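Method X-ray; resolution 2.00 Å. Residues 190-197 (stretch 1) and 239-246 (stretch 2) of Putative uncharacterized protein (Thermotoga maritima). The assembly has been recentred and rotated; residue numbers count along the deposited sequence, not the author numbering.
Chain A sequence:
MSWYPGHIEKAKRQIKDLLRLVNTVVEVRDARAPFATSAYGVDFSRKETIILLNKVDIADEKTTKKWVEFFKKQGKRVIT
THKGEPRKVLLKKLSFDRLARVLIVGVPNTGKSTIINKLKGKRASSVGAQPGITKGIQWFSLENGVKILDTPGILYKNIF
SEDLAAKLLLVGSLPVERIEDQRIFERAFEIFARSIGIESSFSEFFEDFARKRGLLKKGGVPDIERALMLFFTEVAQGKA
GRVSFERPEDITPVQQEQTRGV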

# COMPACT_ATOMS: atom_id res chain seq x y z
N GLU A 190 8.37 16.79 -1.35
CA GLU A 190 8.84 17.01 -2.73
C GLU A 190 8.09 16.11 -3.73
O GLU A 190 7.62 16.57 -4.78
CB GLU A 190 10.35 16.76 -2.80
CG GLU A 190 10.98 16.97 -4.17
CD GLU A 190 12.49 16.83 -4.11
OE1 GLU A 190 13.19 17.85 -4.29
OE2 GLU A 190 13.00 15.71 -3.86
N ILE A 191 7.97 14.84 -3.40
CA ILE A 191 7.25 13.88 -4.24
C ILE A 191 5.80 14.28 -4.38
O ILE A 191 5.26 14.33 -5.50
CB ILE A 191 7.36 12.42 -3.70
CG1 ILE A 191 8.81 11.94 -3.72
CG2 ILE A 191 6.46 11.45 -4.52
CD1 ILE A 191 9.04 10.74 -2.82
N PHE A 192 5.17 14.62 -3.25
CA PHE A 192 3.81 15.11 -3.26
C PHE A 192 3.68 16.37 -4.14
O PHE A 192 2.84 16.42 -5.06
CB PHE A 192 3.31 15.40 -1.84
CG PHE A 192 1.94 15.99 -1.81
CD1 PHE A 192 0.83 15.18 -2.01
CD2 PHE A 192 1.76 17.37 -1.63
CE1 PHE A 192 -0.44 15.72 -2.02
CE2 PHE A 192 0.48 17.92 -1.63
CZ PHE A 192 -0.61 17.10 -1.82
N ALA A 193 4.51 17.36 -3.86
CA ALA A 193 4.45 18.66 -4.50
C ALA A 193 4.58 18.50 -6.00
O ALA A 193 3.78 19.06 -6.75
CB ALA A 193 5.54 19.56 -3.97
N ARG A 194 5.56 17.71 -6.43
CA ARG A 194 5.71 17.41 -7.85
C ARG A 194 4.48 16.71 -8.46
O ARG A 194 4.05 17.09 -9.54
CB ARG A 194 6.97 16.59 -8.12
CG ARG A 194 8.26 17.41 -7.98
CD ARG A 194 9.20 17.15 -9.16
NE ARG A 194 8.66 17.70 -10.42
CZ ARG A 194 8.93 17.23 -11.63
NH1 ARG A 194 9.73 16.18 -11.80
NH2 ARG A 194 8.39 17.81 -12.70
N SER A 195 3.93 15.72 -7.76
CA SER A 195 2.85 14.86 -8.29
C SER A 195 1.53 15.63 -8.40
O SER A 195 0.62 15.21 -9.12
CB SER A 195 2.63 13.61 -7.42
OG SER A 195 3.78 12.74 -7.40
N ILE A 196 1.45 16.76 -7.72
CA ILE A 196 0.22 17.55 -7.69
C ILE A 196 0.40 18.94 -8.32
O ILE A 196 -0.59 19.63 -8.62
CB ILE A 196 -0.39 17.58 -6.25
CG1 ILE A 196 -1.92 17.73 -6.30
CG2 ILE A 196 0.29 18.63 -5.39
CD1 ILE A 196 -2.57 17.77 -4.96
N GLY A 197 1.64 19.37 -8.53
CA GLY A 197 1.92 20.66 -9.17
C GLY A 197 2.44 21.76 -8.27
O GLY A 197 2.98 22.78 -8.73
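Stretch 2 239-246: KAGRVSFE

An irregular segment, extended only in its middle, laid across the last turns of a helix and joined to it by a few apolar side-chain contacts and a serine hydroxyl at their margin, is the kind of contact formed here between residues 239-246 and 190-197. It illustrates how a chain without regular secondary structure can still pack against a helix, with its side chains and carbonyls both meeting one helical face.

Stretch 1 is helical through Ile196 and leaves the helix at Gly197, whose positive phi of 107° suits glycine. Ile191, Phe192, Ser195 and Ile196 meet the other segment, the i, i+1, i+4, i+5 pattern expected of one face, while Glu190, Ala193 and Arg194 stay out of reach. Between Val243 and Phe245 the loop steps back along the helix, opposite in sequence order: Val243 lies nearest Ser195, with CA to CA 6.2 Å, and Phe245 lies nearest Ile191, with CA to CA 6.3 Å. Two residues forward on the loop thus match one turn backward on the helix, as the greater rise per residue of an extended chain allows. Phi and psi are broadly extended from Arg242 to Ser244, and side chains alternate accordingly: Val243 points toward the helix, Arg242 and Ser244 away.

Val243 fills the middle of the contact. Its CG1 lies 3.7 Å from Ser195 CB and its CG2 3.7 Å from Ile196 CG1, so the two methyls touch successive helical residues. Further along, Ile191 CG2 rests 3.8 Å from Phe245 CB and 3.5 Å from Phe245 O. At the other end, Phe192 leaves its backbone sideways but carries its ring to Ala240, with CE1 3.9 Å from Ala240 CB; Ala240 O lies near the ring plane at its edge, 3.7 Å from CZ. Ile196 CD1 comes within 3.2 Å of the same Ala240 O, a close approach. Gly241 follows with a phi of 113°; a CB there would be jammed against the carbonyl O of Ala240, and would also sit tightly against Ile196 CD1.

Polar contacts are few. Ser195 OG lies 2.8 Å from Ser244 O and 2.9 Å from Ile191 O, a carbonyl one helical turn back; a single hydroxyl proton has both acceptors within reach, and the geometry does not settle which receives it. A water extends the link, accepting from Ser244 N at 2.9 Å and donating weakly to Ser195 O at 3.4 Å. Ser244 thereby meets the helix through its backbone, while its OG is hydrogen-bonded elsewhere in the structure. In all, 350 Å² is buried, both sides summed.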

# COMPACT_ATOMS: atom_id res chain seq x y z
N LYS A 239 -7.10 12.07 0.59
CA LYS A 239 -7.84 13.31 0.90
C LYS A 239 -7.14 14.56 0.39
O LYS A 239 -7.65 15.68 0.55
CB LYS A 239 -8.10 13.43 2.41
CG LYS A 239 -9.20 12.50 2.94
CD LYS A 239 -9.04 12.25 4.43
CE LYS A 239 -9.98 11.13 4.91
NZ LYS A 239 -11.37 11.65 5.11
N ALA A 240 -5.98 14.37 -0.24
CA ALA A 240 -5.15 15.48 -0.69
C ALA A 240 -4.98 15.50 -2.20
O ALA A 240 -4.03 16.10 -2.71
CB ALA A 240 -3.79 15.44 0.02
N GLY A 241 -5.91 14.84 -2.91
CA GLY A 241 -5.87 14.67 -4.36
C GLY A 241 -5.66 13.24 -4.85
O GLY A 241 -4.97 12.46 -4.20
N ARG A 242 -6.28 12.91 -6.00
CA ARG A 242 -5.99 11.69 -6.80
C ARG A 242 -4.59 11.82 -7.37
O ARG A 242 -4.39 12.46 -8.40
CB ARG A 242 -6.96 11.53 -7.98
CG ARG A 242 -7.95 10.38 -7.93
CD ARG A 242 -8.45 10.03 -9.34
NE ARG A 242 -9.76 9.37 -9.32
CZ ARG A 242 -9.97 8.08 -9.55
NH1 ARG A 242 -8.97 7.27 -9.84
NH2 ARG A 242 -11.20 7.60 -9.48
N VAL A 243 -3.63 11.21 -6.71
CA VAL A 243 -2.23 11.51 -6.92
C VAL A 243 -1.44 10.19 -6.77
O VAL A 243 -1.74 9.43 -5.88
CB VAL A 243 -1.78 12.58 -5.87
CG1 VAL A 243 -0.35 12.45 -5.50
CG2 VAL A 243 -2.04 14.00 -6.41
N SER A 244 -0.51 9.91 -7.68
CA SER A 244 0.43 8.79 -7.55
C SER A 244 1.83 9.28 -7.21
O SER A 244 2.13 10.46 -7.36
CB SER A 244 0.45 7.92 -8.81
OG SER A 244 -0.78 7.26 -8.99
N PHE A 245 2.70 8.38 -6.74
CA PHE A 245 3.99 8.81 -6.18
C PHE A 245 5.19 8.21 -6.88
O PHE A 245 6.32 8.57 -6.55
CB PHE A 245 4.06 8.52 -4.66
CG PHE A 245 2.80 8.90 -3.89
CD1 PHE A 245 2.38 10.23 -3.83
CD2 PHE A 245 2.08 7.94 -3.21
CE1 PHE A 245 1.23 10.58 -3.12
CE2 PHE A 245 0.93 8.28 -2.50
CZ PHE A 245 0.50 9.60 -2.46
N GLU A 246 4.93 7.29 -7.81
CA GLU A 246 5.96 6.60 -8.60
C GLU A 246 5.40 6.32 -9.99
O GLU A 246 4.20 6.04 -10.12
CB GLU A 246 6.28 5.22 -8.01
CG GLU A 246 6.73 5.21 -6.63
CD GLU A 246 7.32 3.90 -6.24
OE1 GLU A 246 6.55 2.92 -6.13
OE2 GLU A 246 8.55 3.87 -6.02
O HOH W 1 -0.05 11.95 -9.72